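Local atomic coordinates of NADPH-dependent aldehyde reductase YqhD (Escherichia coli, PDB entry 4QGS), a protein that reduces a broad range of short-chain aldehydes to the corresponding alcohols with NADPH, using one bound zinc ion per subunit. Residues A[231-242]-A[251-262]. Sequence-based numbering, arbitrary orientation.
Sequences ILLTLIEDGPKA and VRANVMWAATQA
V251 sets a methyl against the backbone of 231-242 at the helix kink, with CG1 3.4 Å from A242 N. The kink falls at P240, which has no N-H; K241 N also lacks a bond to the turn before. Two successive helices pack at a steep angle in the C-terminal helical domain of the iron-containing alcohol dehydrogenase fold. Segment axes approach to 8.7 Å and run at 132°. V255 adds CG2 against D238 O. CB of A242 packs on CD of R252, whose NH1 donates a hydrogen bond to P246 O in the loop between the helices. A258 CB meets T234 CG2 and L235 CD2, both at 4.0 Å. At the other end, I231 crosses Q261 at about a right angle, CD1 lying 3.7 Å from Q261 CB. I231 CG2, anti to the backbone N, reaches A262 CB at 4.1 Å. An alanine here would lose both branches and is likely to open a gap beside Q261 and A262, close to zinc ligand H209. The only hydrogen bond across is weak, from N254 ND2 to D238 OD2. D238 OD1 forms a salt bridge within its own helix to K241 NZ, 3.1 Å away, nearly in line with the C-O bond.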
ATOM      1  N   ILE A 231     -11.334  10.956  -2.933  1.00 14.30           N
ATOM      2  CA  ILE A 231      -9.926  10.674  -2.639  1.00 13.73           C
ATOM      3  C   ILE A 231      -9.032  11.255  -3.745  1.00 18.39           C
ATOM      4  O   ILE A 231      -8.030  11.931  -3.464  1.00 15.48           O
ATOM      5  CB  ILE A 231      -9.669   9.147  -2.490  1.00 12.65           C
ATOM      6  CG1 ILE A 231     -10.338   8.618  -1.220  1.00 15.47           C
ATOM      7  CG2 ILE A 231      -8.144   8.844  -2.487  1.00 12.37           C
ATOM      8  CD1 ILE A 231     -10.491   7.107  -1.170  1.00 16.83           C
ATOM      9  N   LEU A 232      -9.409  10.999  -4.997  1.00 15.78           N
ATOM     10  CA  LEU A 232      -8.603  11.418  -6.154  1.00 18.61           C
ATOM     11  C   LEU A 232      -8.508  12.943  -6.213  1.00 17.94           C
ATOM     12  O   LEU A 232      -7.421  13.512  -6.365  1.00 17.90           O
ATOM     13  CB  LEU A 232      -9.200  10.851  -7.450  1.00 15.64           C
ATOM     14  CG  LEU A 232      -9.190   9.326  -7.517  1.00 13.48           C
ATOM     15  CD1 LEU A 232     -10.012   8.829  -8.691  1.00 17.01           C
ATOM     16  CD2 LEU A 232      -7.738   8.814  -7.652  1.00 19.87           C
ATOM     17  N   LEU A 233      -9.645  13.613  -6.041  1.00 16.22           N
ATOM     18  CA  LEU A 233      -9.685  15.066  -6.031  1.00 16.00           C
ATOM     19  C   LEU A 233      -8.794  15.660  -4.935  1.00 15.50           C
ATOM     20  O   LEU A 233      -8.101  16.660  -5.148  1.00 16.64           O
ATOM     21  CB  LEU A 233     -11.145  15.535  -5.855  1.00 15.77           C
ATOM     22  CG  LEU A 233     -11.943  15.407  -7.157  1.00 16.61           C
ATOM     23  CD1 LEU A 233     -13.439  15.351  -6.852  1.00 18.89           C
ATOM     24  CD2 LEU A 233     -11.631  16.550  -8.100  1.00 19.65           C
ATOM     25  N   THR A 234      -8.813  15.039  -3.759  1.00 15.84           N
ATOM     26  CA  THR A 234      -8.000  15.482  -2.628  1.00 13.23           C
ATOM     27  C   THR A 234      -6.502  15.306  -2.912  1.00 15.88           C
ATOM     28  O   THR A 234      -5.699  16.176  -2.610  1.00 16.42           O
ATOM     29  CB  THR A 234      -8.382  14.714  -1.352  1.00 14.84           C
ATOM     30  OG1 THR A 234      -9.772  14.965  -1.062  1.00 15.70           O
ATOM     31  CG2 THR A 234      -7.545  15.194  -0.170  1.00 17.35           C
ATOM     32  N   LEU A 235      -6.139  14.170  -3.485  1.00 16.08           N
ATOM     33  CA  LEU A 235      -4.733  13.913  -3.810  1.00 14.88           C
ATOM     34  C   LEU A 235      -4.240  14.874  -4.887  1.00 20.01           C
ATOM     35  O   LEU A 235      -3.086  15.332  -4.845  1.00 16.71           O
ATOM     36  CB  LEU A 235      -4.544  12.456  -4.250  1.00 14.30           C
ATOM     37  CG  LEU A 235      -4.709  11.383  -3.169  1.00 16.85           C
ATOM     38  CD1 LEU A 235      -4.683   9.974  -3.768  1.00 18.67           C
ATOM     39  CD2 LEU A 235      -3.647  11.525  -2.070  1.00 16.63           C
ATOM     40  N   ILE A 236      -5.088  15.188  -5.859  1.00 17.72           N
ATOM     41  CA  ILE A 236      -4.679  16.112  -6.927  1.00 19.81           C
ATOM     42  C   ILE A 236      -4.503  17.525  -6.383  1.00 18.55           C
ATOM     43  O   ILE A 236      -3.558  18.241  -6.754  1.00 17.42           O
ATOM     44  CB  ILE A 236      -5.691  16.104  -8.089  1.00 20.42           C
ATOM     45  CG1 ILE A 236      -5.579  14.782  -8.844  1.00 18.24           C
ATOM     46  CG2 ILE A 236      -5.451  17.274  -9.027  1.00 19.89           C
ATOM     47  CD1 ILE A 236      -6.796  14.443  -9.689  1.00 18.27           C
ATOM     48  N   GLU A 237      -5.371  17.917  -5.458  1.00 17.26           N
ATOM     49  CA  GLU A 237      -5.273  19.255  -4.887  1.00 16.25           C
ATOM     50  C   GLU A 237      -4.100  19.402  -3.919  1.00 19.81           C
ATOM     51  O   GLU A 237      -3.309  20.339  -4.046  1.00 21.42           O
ATOM     52  CB  GLU A 237      -6.568  19.653  -4.171  1.00 19.74           C
ATOM     53  CG  GLU A 237      -6.491  21.095  -3.650  1.00 25.26           C
ATOM     54  CD  GLU A 237      -7.855  21.686  -3.318  1.00 29.37           C
ATOM     55  OE1 GLU A 237      -8.864  20.945  -3.384  1.00 30.61           O
ATOM     56  OE2 GLU A 237      -7.913  22.897  -3.003  1.00 29.09           O
ATOM     57  N   ASP A 238      -3.979  18.488  -2.963  1.00 16.53           N
ATOM     58  CA  ASP A 238      -3.006  18.683  -1.878  1.00 18.85           C
ATOM     59  C   ASP A 238      -1.727  17.857  -2.034  1.00 19.65           C
ATOM     60  O   ASP A 238      -0.735  18.122  -1.354  1.00 18.57           O
ATOM     61  CB  ASP A 238      -3.656  18.381  -0.518  1.00 18.51           C
ATOM     62  CG  ASP A 238      -4.446  19.564   0.027  1.00 20.62           C
ATOM     63  OD1 ASP A 238      -4.637  20.553  -0.712  1.00 21.34           O
ATOM     64  OD2 ASP A 238      -4.860  19.508   1.195  1.00 20.01           O
ATOM     65  N   GLY A 239      -1.743  16.852  -2.908  1.00 18.06           N
ATOM     66  CA  GLY A 239      -0.542  16.070  -3.156  1.00 18.96           C
ATOM     67  C   GLY A 239       0.643  16.914  -3.599  1.00 18.63           C
ATOM     68  O   GLY A 239       1.719  16.810  -3.017  1.00 17.86           O
ATOM     69  N   PRO A 240       0.450  17.766  -4.623  1.00 18.64           N
ATOM     70  CA  PRO A 240       1.566  18.631  -5.031  1.00 18.31           C
ATOM     71  C   PRO A 240       1.995  19.586  -3.924  1.00 19.76           C
ATOM     72  O   PRO A 240       3.178  19.910  -3.820  1.00 19.08           O
ATOM     73  CB  PRO A 240       0.990  19.405  -6.220  1.00 17.03           C
ATOM     74  CG  PRO A 240      -0.066  18.506  -6.774  1.00 18.89           C
ATOM     75  CD  PRO A 240      -0.694  17.895  -5.540  1.00 19.26           C
ATOM     76  N   LYS A 241       1.048  20.030  -3.104  1.00 18.57           N
ATOM     77  CA  LYS A 241       1.382  20.933  -2.010  1.00 20.00           C
ATOM     78  C   LYS A 241       2.253  20.259  -0.949  1.00 21.21           C
ATOM     79  O   LYS A 241       3.008  20.928  -0.250  1.00 20.72           O
ATOM     80  CB  LYS A 241       0.117  21.466  -1.351  1.00 17.80           C
ATOM     81  CG  LYS A 241      -0.774  22.252  -2.272  1.00 22.18           C
ATOM     82  CD  LYS A 241      -2.003  22.724  -1.492  1.00 22.95           C
ATOM     83  CE  LYS A 241      -3.077  23.286  -2.391  1.00 28.85           C
ATOM     84  NZ  LYS A 241      -4.333  23.496  -1.608  1.00 31.89           N
ATOM     85  N   ALA A 242       2.131  18.940  -0.808  1.00 17.53           N
ATOM     86  CA  ALA A 242       2.890  18.234   0.221  1.00 15.79           C
ATOM     87  C   ALA A 242       4.381  18.299  -0.113  1.00 20.15           C
ATOM     88  O   ALA A 242       5.232  18.251   0.773  1.00 20.05           O
ATOM     89  CB  ALA A 242       2.415  16.789   0.356  1.00 19.89           C
ATOM     90  N   VAL A 251      -2.146  20.340   4.871  1.00 17.98           N
ATOM     91  CA  VAL A 251      -1.794  19.648   3.630  1.00 16.98           C
ATOM     92  C   VAL A 251      -1.365  18.219   3.906  1.00 17.66           C
ATOM     93  O   VAL A 251      -1.895  17.278   3.293  1.00 16.68           O
ATOM     94  CB  VAL A 251      -0.671  20.385   2.871  1.00 18.44           C
ATOM     95  CG1 VAL A 251      -0.049  19.479   1.806  1.00 19.23           C
ATOM     96  CG2 VAL A 251      -1.219  21.645   2.239  1.00 20.67           C
ATOM     97  N   ARG A 252      -0.426  18.045   4.837  1.00 16.00           N
ATOM     98  CA  ARG A 252       0.108  16.708   5.136  1.00 16.60           C
ATOM     99  C   ARG A 252      -0.959  15.812   5.761  1.00 16.16           C
ATOM    100  O   ARG A 252      -0.989  14.601   5.530  1.00 16.79           O
ATOM    101  CB  ARG A 252       1.330  16.808   6.062  1.00 17.79           C
ATOM    102  CG  ARG A 252       2.502  17.605   5.481  1.00 15.88           C
ATOM    103  CD  ARG A 252       2.848  17.199   4.039  1.00 16.13           C
ATOM    104  NE  ARG A 252       3.277  15.810   3.904  1.00 15.19           N
ATOM    105  CZ  ARG A 252       4.542  15.407   3.977  1.00 17.94           C
ATOM    106  NH1 ARG A 252       5.512  16.292   4.203  1.00 15.91           N
ATOM    107  NH2 ARG A 252       4.840  14.126   3.819  1.00 16.51           N
ATOM    108  N   ALA A 253      -1.850  16.423   6.531  1.00 15.63           N
ATOM    109  CA  ALA A 253      -2.971  15.697   7.127  1.00 15.69           C
ATOM    110  C   ALA A 253      -3.940  15.192   6.057  1.00 14.84           C
ATOM    111  O   ALA A 253      -4.357  14.022   6.070  1.00 16.66           O
ATOM    112  CB  ALA A 253      -3.711  16.591   8.142  1.00 17.85           C
ATOM    113  N   ASN A 254      -4.314  16.070   5.130  1.00 14.91           N
ATOM    114  CA  ASN A 254      -5.223  15.657   4.062  1.00 16.24           C
ATOM    115  C   ASN A 254      -4.608  14.554   3.220  1.00 16.43           C
ATOM    116  O   ASN A 254      -5.296  13.621   2.819  1.00 15.61           O
ATOM    117  CB  ASN A 254      -5.603  16.837   3.169  1.00 15.82           C
ATOM    118  CG  ASN A 254      -6.733  17.658   3.750  1.00 19.37           C
ATOM    119  OD1 ASN A 254      -7.739  17.107   4.194  1.00 15.53           O
ATOM    120  ND2 ASN A 254      -6.578  18.975   3.742  1.00 19.85           N
ATOM    121  N   VAL A 255      -3.308  14.642   2.947  1.00 17.81           N
ATOM    122  CA  VAL A 255      -2.699  13.615   2.108  1.00 16.76           C
ATOM    123  C   VAL A 255      -2.630  12.281   2.858  1.00 16.40           C
ATOM    124  O   VAL A 255      -2.948  11.228   2.302  1.00 16.57           O
ATOM    125  CB  VAL A 255      -1.301  14.053   1.618  1.00 15.85           C
ATOM    126  CG1 VAL A 255      -0.607  12.893   0.910  1.00 19.62           C
ATOM    127  CG2 VAL A 255      -1.457  15.239   0.694  1.00 15.26           C
ATOM    128  N   MET A 256      -2.282  12.331   4.136  1.00 15.38           N
ATOM    129  CA  MET A 256      -2.170  11.117   4.933  1.00 13.91           C
ATOM    130  C   MET A 256      -3.526  10.416   5.076  1.00 15.85           C
ATOM    131  O   MET A 256      -3.614   9.186   4.992  1.00 16.65           O
ATOM    132  CB  MET A 256      -1.607  11.429   6.318  1.00 16.14           C
ATOM    133  CG  MET A 256      -1.218  10.194   7.111  1.00 17.85           C
ATOM    134  SD  MET A 256      -0.548  10.648   8.733  1.00 20.09           S
ATOM    135  CE  MET A 256       0.436   9.203   9.099  1.00 18.70           C
ATOM    136  N   TRP A 257      -4.574  11.200   5.296  1.00 16.81           N
ATOM    137  CA  TRP A 257      -5.903  10.629   5.524  1.00 14.59           C
ATOM    138  C   TRP A 257      -6.489  10.127   4.215  1.00 15.07           C
ATOM    139  O   TRP A 257      -7.090   9.051   4.168  1.00 16.80           O
ATOM    140  CB  TRP A 257      -6.835  11.654   6.190  1.00 16.21           C
ATOM    141  CG  TRP A 257      -8.154  11.080   6.737  1.00 15.82           C
ATOM    142  CD1 TRP A 257      -9.399  11.648   6.629  1.00 18.76           C
ATOM    143  CD2 TRP A 257      -8.336   9.860   7.479  1.00 15.48           C
ATOM    144  NE1 TRP A 257     -10.342  10.853   7.254  1.00 17.39           N
ATOM    145  CE2 TRP A 257      -9.715   9.752   7.780  1.00 18.25           C
ATOM    146  CE3 TRP A 257      -7.473   8.845   7.916  1.00 19.20           C
ATOM    147  CZ2 TRP A 257     -10.239   8.675   8.495  1.00 19.68           C
ATOM    148  CZ3 TRP A 257      -7.996   7.783   8.632  1.00 19.05           C
ATOM    149  CH2 TRP A 257      -9.373   7.708   8.916  1.00 19.91           C
ATOM    150  N   ALA A 258      -6.291  10.884   3.140  1.00 15.27           N
ATOM    151  CA  ALA A 258      -6.698  10.414   1.817  1.00 16.96           C
ATOM    152  C   ALA A 258      -6.012   9.100   1.442  1.00 17.12           C
ATOM    153  O   ALA A 258      -6.663   8.174   0.941  1.00 17.37           O
ATOM    154  CB  ALA A 258      -6.417  11.478   0.753  1.00 17.09           C
ATOM    155  N   ALA A 259      -4.695   9.023   1.662  1.00 15.85           N
ATOM    156  CA  ALA A 259      -3.936   7.834   1.310  1.00 17.14           C
ATOM    157  C   ALA A 259      -4.405   6.645   2.138  1.00 17.35           C
ATOM    158  O   ALA A 259      -4.480   5.513   1.654  1.00 19.95           O
ATOM    159  CB  ALA A 259      -2.414   8.094   1.508  1.00 16.28           C
ATOM    160  N   THR A 260      -4.754   6.908   3.391  1.00 16.33           N
ATOM    161  CA  THR A 260      -5.255   5.854   4.249  1.00 17.08           C
ATOM    162  C   THR A 260      -6.556   5.297   3.697  1.00 19.77           C
ATOM    163  O   THR A 260      -6.753   4.092   3.697  1.00 20.81           O
ATOM    164  CB  THR A 260      -5.454   6.352   5.691  1.00 19.99           C
ATOM    165  OG1 THR A 260      -4.176   6.710   6.229  1.00 21.66           O
ATOM    166  CG2 THR A 260      -6.055   5.261   6.554  1.00 23.23           C
ATOM    167  N   GLN A 261      -7.432   6.161   3.197  1.00 16.11           N
ATOM    168  CA  GLN A 261      -8.681   5.668   2.609  1.00 18.75           C
ATOM    169  C   GLN A 261      -8.422   4.911   1.302  1.00 20.86           C
ATOM    170  O   GLN A 261      -9.090   3.921   1.017  1.00 22.36           O
ATOM    171  CB  GLN A 261      -9.661   6.823   2.393  1.00 18.29           C
ATOM    172  CG  GLN A 261     -10.090   7.471   3.705  1.00 16.65           C
ATOM    173  CD  GLN A 261     -10.800   6.466   4.608  1.00 21.25           C
ATOM    174  OE1 GLN A 261     -11.690   5.759   4.168  1.00 33.07           O
ATOM    175  NE2 GLN A 261     -10.383   6.389   5.861  1.00 34.91           N
ATOM    176  N   ALA A 262      -7.433   5.351   0.528  1.00 19.39           N
ATOM    177  CA  ALA A 262      -7.101   4.669  -0.729  1.00 20.64           C
ATOM    178  C   ALA A 262      -6.659   3.227  -0.474  1.00 30.29           C
ATOM    179  O   ALA A 262      -6.891   2.337  -1.294  1.00 22.49           O
ATOM    180  CB  ALA A 262      -6.010   5.443  -1.481  1.00 21.53           C
TER